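PDB 6E29: SWD1-like protein from Myceliophthora thermophila, which probably serves, through this WD-repeat beta-propeller domain, as the Swd1 (Cps50) subunit of the COMPASS histone H3 methyltransferase complex. Local coordinates for residues R326-A330 and I341-T345; L82-C86 and G113-H117. Where two conformers were deposited one is given. Numbering follows the deposited sequence.

Contact 1 of 2, residues R326-A330 and I341-T345; sequences RALLA and IWSVT
Two backbone hydrogen bonds tie the antiparallel strands of a beta hairpin in the closing blade of a seven-bladed WD propeller, and a third continues the pairing just past them. Trp342 N donates to Leu329 O (2.8 Å) and Leu329 N to Trp342 O (2.9 Å), the hydrogen-bonded pair (CA to CA 5.1 Å); beyond the strand ends, Val344 N reaches Ala327 O at 3.1 Å, nearly straight. Ala327 centres an inverse gamma turn, Leu328 N bonding Arg326 O at 2.8 Å. Strands 328-330 and 341-343 run at 158°, 4.5 Å apart, with non-hydrogen-bonded pairs Leu328-Ser343 (CA to CA 4.8 Å) and Ala330-Ile341 (4.2 Å). The N-terminal strand 19-23 pairs with the far side of 341-343 through Ile341 and Ser343, so both chain ends build one blade: the velcro closure of WD propellers. The Trp342 indole (chi1 m) shares a face with Leu329 (t, p), its NE1 bonded to Glu17 OE2; Leu329 CB meets Val344 CG2 at 3.9 Å. On the other face, Ile341 (m, t) sets CG2 4.0 Å from Leu328 CB and CG1 3.8 Å from Ala330 CB, and Leu328 (m, t) brings CD2 to 3.3 Å from Ser343 OG.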
loop_
_atom_site.group_PDB
_atom_site.type_symbol
_atom_site.label_atom_id
_atom_site.label_comp_id
_atom_site.label_asym_id
_atom_site.label_seq_id
_atom_site.Cartn_x
_atom_site.Cartn_y
_atom_site.Cartn_z
ATOM N N ARG B 326 -18.146 7.186 0.780
ATOM C CA ARG B 326 -18.825 7.633 1.986
ATOM C C ARG B 326 -17.850 7.755 3.155
ATOM O O ARG B 326 -16.783 7.148 3.154
ATOM C CB ARG B 326 -19.927 6.658 2.420
ATOM C CG ARG B 326 -21.019 6.339 1.315
ATOM C CD ARG B 326 -21.823 7.591 0.947
ATOM N NE ARG B 326 -22.791 7.289 -0.122
ATOM C CZ ARG B 326 -24.014 6.805 0.086
ATOM N NH1 ARG B 326 -24.464 6.591 1.332
ATOM N NH2 ARG B 326 -24.793 6.539 -0.952
ATOM N N ALA B 327 -18.284 8.478 4.205
ATOM C CA ALA B 327 -17.386 8.730 5.348
ATOM C C ALA B 327 -17.446 7.533 6.313
ATOM O O ALA B 327 -18.069 7.553 7.391
ATOM C CB ALA B 327 -17.796 10.037 6.039
ATOM N N LEU B 328 -16.885 6.434 5.856
ATOM C CA LEU B 328 -16.826 5.173 6.603
ATOM C C LEU B 328 -15.372 4.734 6.688
ATOM O O LEU B 328 -14.667 4.717 5.669
ATOM C CB LEU B 328 -17.656 4.061 5.913
ATOM C CG LEU B 328 -19.147 4.321 5.702
ATOM C CD1 LEU B 328 -19.778 3.268 4.775
ATOM C CD2 LEU B 328 -19.828 4.318 7.095
ATOM N N LEU B 329 -14.916 4.332 7.882
ATOM C CA LEU B 329 -13.500 3.974 8.075
ATOM C C LEU B 329 -13.513 2.563 8.644
ATOM O O LEU B 329 -14.124 2.344 9.695
ATOM C CB LEU B 329 -12.816 4.966 9.054
ATOM C CG LEU B 329 -11.393 4.661 9.528
ATOM C CD1 LEU B 329 -10.385 4.548 8.305
ATOM C CD2 LEU B 329 -10.938 5.752 10.504
ATOM N N ALA B 330 -12.906 1.597 7.939
ATOM C CA ALA B 330 -12.859 0.218 8.411
ATOM C C ALA B 330 -11.479 -0.069 8.980
ATOM O O ALA B 330 -10.459 0.397 8.460
ATOM C CB ALA B 330 -13.157 -0.772 7.275
ATOM N N ILE B 341 -16.255 -0.988 11.440
ATOM C CA ILE B 341 -16.489 0.113 10.497
ATOM C C ILE B 341 -17.128 1.262 11.248
ATOM O O ILE B 341 -18.231 1.112 11.830
ATOM C CB ILE B 341 -17.373 -0.304 9.316
ATOM C CG1 ILE B 341 -16.726 -1.443 8.530
ATOM C CG2 ILE B 341 -17.598 0.895 8.426
ATOM C CD1 ILE B 341 -17.695 -2.013 7.493
ATOM N N TRP B 342 -16.404 2.373 11.320
ATOM C CA TRP B 342 -16.876 3.602 11.939
ATOM C C TRP B 342 -17.566 4.481 10.920
ATOM O O TRP B 342 -17.070 4.642 9.807
ATOM C CB TRP B 342 -15.711 4.452 12.480
ATOM C CG TRP B 342 -15.148 4.039 13.758
ATOM C CD1 TRP B 342 -15.379 4.608 14.989
ATOM C CD2 TRP B 342 -14.208 2.986 13.974
ATOM N NE1 TRP B 342 -14.637 3.970 15.949
ATOM C CE2 TRP B 342 -13.917 2.966 15.364
ATOM C CE3 TRP B 342 -13.595 2.048 13.142
ATOM C CZ2 TRP B 342 -13.053 2.044 15.929
ATOM C CZ3 TRP B 342 -12.737 1.147 13.698
ATOM C CH2 TRP B 342 -12.454 1.155 15.079
ATOM N N SER B 343 -18.628 5.143 11.348
ATOM C CA SER B 343 -19.215 6.268 10.616
ATOM C C SER B 343 -18.602 7.554 11.168
ATOM O O SER B 343 -18.860 7.923 12.309
ATOM C CB SER B 343 -20.734 6.275 10.766
ATOM O OG SER B 343 -21.308 5.458 9.777
ATOM N N VAL B 344 -17.820 8.257 10.352
ATOM C CA VAL B 344 -16.988 9.385 10.809
ATOM C C VAL B 344 -17.627 10.709 10.392
ATOM O O VAL B 344 -17.669 11.035 9.205
ATOM C CB VAL B 344 -15.572 9.289 10.226
ATOM C CG1 VAL B 344 -14.670 10.323 10.866
ATOM C CG2 VAL B 344 -15.022 7.885 10.421
ATOM N N THR B 345 -18.048 11.508 11.364
ATOM C CA THR B 345 -18.603 12.840 11.108
ATOM C C THR B 345 -17.612 14.019 11.314
ATOM O O THR B 345 -16.619 13.938 12.054
ATOM C CB THR B 345 -19.822 13.071 11.997
ATOM O OG1 THR B 345 -20.815 12.080 11.694
ATOM C CG2 THR B 345 -20.401 14.462 11.771
#

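Contact 2 of 2, residues L82-C86 and G113-H117; sequences LLSAC and GAELH
Leu83 (chi1 t, chi2 p) lies over Ala114 and Leu116 of the next blade, its CD2 3.8 Å from Ala114 CB and its CB 3.8 Å from Leu116 CG. Extended segments 82-86 and 113-117 run antiparallel at 167°, but their axes come no closer than 6.5 Å, too far for a shared sheet. Nearest CA pairs are Leu83-Leu116 (6.9 Å) and Ala85-Gly113 (6.2 Å). Leu83, Ala85, Ala114 and Leu116 point their CA-to-CB bonds across the gap; Ala85 CB stands 4.3 Å from Ala114 CB. Leu116 has chi1 m and chi2 t. One water bridges the backbones, donating to Leu83 O and to Ala114 O, each at 2.8 Å. Leu83 and Ala114 also pack on Phe124, while Ser84, turned away, hydrogen-bonds through OG to His66 NE2 and Trp94 NE1, the His-Ser-Trp part of the network known from WD repeats. Adjacent propeller blades meet here face to face, and the chemistry implies an aliphatic seam, with one water at the backbone supplying protons to two carbonyl acceptors that could not bond each other.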
loop_
_atom_site.group_PDB
_atom_site.type_symbol
_atom_site.label_atom_id
_atom_site.label_comp_id
_atom_site.label_asym_id
_atom_site.label_seq_id
_atom_site.Cartn_x
_atom_site.Cartn_y
_atom_site.Cartn_z
ATOM N N LEU B 82 -9.131 -9.096 -8.733
ATOM C CA LEU B 82 -8.563 -8.750 -7.432
ATOM C C LEU B 82 -7.217 -9.424 -7.315
ATOM O O LEU B 82 -7.109 -10.642 -7.476
ATOM C CB LEU B 82 -9.481 -9.186 -6.277
ATOM C CG LEU B 82 -8.981 -8.968 -4.831
ATOM C CD1 LEU B 82 -8.821 -7.512 -4.575
ATOM C CD2 LEU B 82 -9.991 -9.599 -3.869
ATOM N N LEU B 83 -6.192 -8.636 -7.024
ATOM C CA LEU B 83 -4.846 -9.145 -6.892
ATOM C C LEU B 83 -4.523 -9.260 -5.403
ATOM O O LEU B 83 -4.640 -8.284 -4.662
ATOM C CB LEU B 83 -3.889 -8.189 -7.588
ATOM C CG LEU B 83 -2.464 -8.676 -7.710
ATOM C CD1 LEU B 83 -2.358 -9.658 -8.852
ATOM C CD2 LEU B 83 -1.559 -7.436 -7.939
ATOM N N SER B 84 -4.176 -10.452 -4.961
ATOM C CA SER B 84 -3.841 -10.684 -3.557
ATOM C C SER B 84 -2.402 -11.175 -3.416
ATOM O O SER B 84 -1.887 -11.910 -4.266
ATOM C CB SER B 84 -4.814 -11.706 -2.916
ATOM O OG SER B 84 -4.862 -12.940 -3.678
ATOM N N ALA B 85 -1.763 -10.810 -2.317
ATOM C CA ALA B 85 -0.387 -11.213 -2.089
ATOM C C ALA B 85 -0.259 -11.736 -0.668
ATOM O O ALA B 85 -1.033 -11.338 0.196
ATOM C CB ALA B 85 0.561 -10.024 -2.291
ATOM N N CYS B 86 0.727 -12.602 -0.405
ATOM C CA CYS B 86 0.840 -13.181 0.930
ATOM C C CYS B 86 2.288 -13.236 1.384
ATOM O O CYS B 86 3.216 -13.037 0.605
ATOM C CB CYS B 86 0.227 -14.594 0.993
ATOM S SG CYS B 86 1.118 -15.870 0.101
ATOM N N GLY B 113 3.788 -6.194 -0.674
ATOM C CA GLY B 113 2.546 -5.783 -1.273
ATOM C C GLY B 113 2.677 -5.773 -2.778
ATOM O O GLY B 113 3.777 -5.653 -3.354
ATOM N N ALA B 114 1.558 -5.967 -3.446
ATOM C CA ALA B 114 1.527 -5.944 -4.909
ATOM C C ALA B 114 0.354 -5.084 -5.377
ATOM O O ALA B 114 -0.739 -5.151 -4.805
ATOM C CB ALA B 114 1.425 -7.372 -5.520
ATOM N N GLU B 115 0.599 -4.250 -6.398
ATOM C CA GLU B 115 -0.392 -3.294 -6.879
ATOM C C GLU B 115 -0.653 -3.525 -8.351
ATOM O O GLU B 115 0.294 -3.700 -9.126
ATOM C CB GLU B 115 0.050 -1.854 -6.717
ATOM C CG GLU B 115 -0.034 -1.359 -5.281
ATOM C CD GLU B 115 -1.447 -0.952 -4.918
ATOM O OE1 GLU B 115 -1.978 -0.046 -5.589
ATOM O OE2 GLU B 115 -2.038 -1.559 -3.989
ATOM N N LEU B 116 -1.921 -3.482 -8.739
ATOM C CA LEU B 116 -2.271 -3.604 -10.166
ATOM C C LEU B 116 -2.045 -2.288 -10.905
ATOM O O LEU B 116 -2.226 -1.195 -10.364
ATOM C CB LEU B 116 -3.732 -4.029 -10.321
ATOM C CG LEU B 116 -4.050 -5.511 -10.236
ATOM C CD1 LEU B 116 -5.605 -5.704 -10.345
ATOM C CD2 LEU B 116 -3.337 -6.317 -11.338
ATOM N N HIS B 117 -1.588 -2.395 -12.152
ATOM C CA HIS B 117 -1.514 -1.211 -13.001
ATOM C C HIS B 117 -2.904 -0.572 -13.063
ATOM O O HIS B 117 -3.890 -1.288 -13.283
ATOM C CB HIS B 117 -1.036 -1.606 -14.405
ATOM C CG HIS B 117 -0.730 -0.442 -15.292
ATOM N ND1 HIS B 117 -1.721 0.359 -15.827
ATOM C CD2 HIS B 117 0.446 0.024 -15.785
ATOM C CE1 HIS B 117 -1.165 1.283 -16.593
ATOM N NE2 HIS B 117 0.149 1.103 -16.586
HETATM O O HOH W 1 -2.154 -7.338 -3.915
#

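How the contacts relate
In both contacts two strands run antiparallel, but they are paired in one sheet only in contact 1; in contact 2 they pack across two blades. The centre of contact 1 lies about 20 Å from the centre of the chain, and the contact is only partly buried, with Ala327 exposed; the centre of contact 2 lies about 9 Å from the centre of the chain, in a buried packing surface. Direct backbone hydrogen bonding gives 326-330 and 341-345 a fixed register, whereas 82-86 and 113-117 are joined by apolar side chains and a water, and bury less area (247 against 388 Å²). They share no strand: their centres are about 24 Å apart and their nearest atoms about 14 Å.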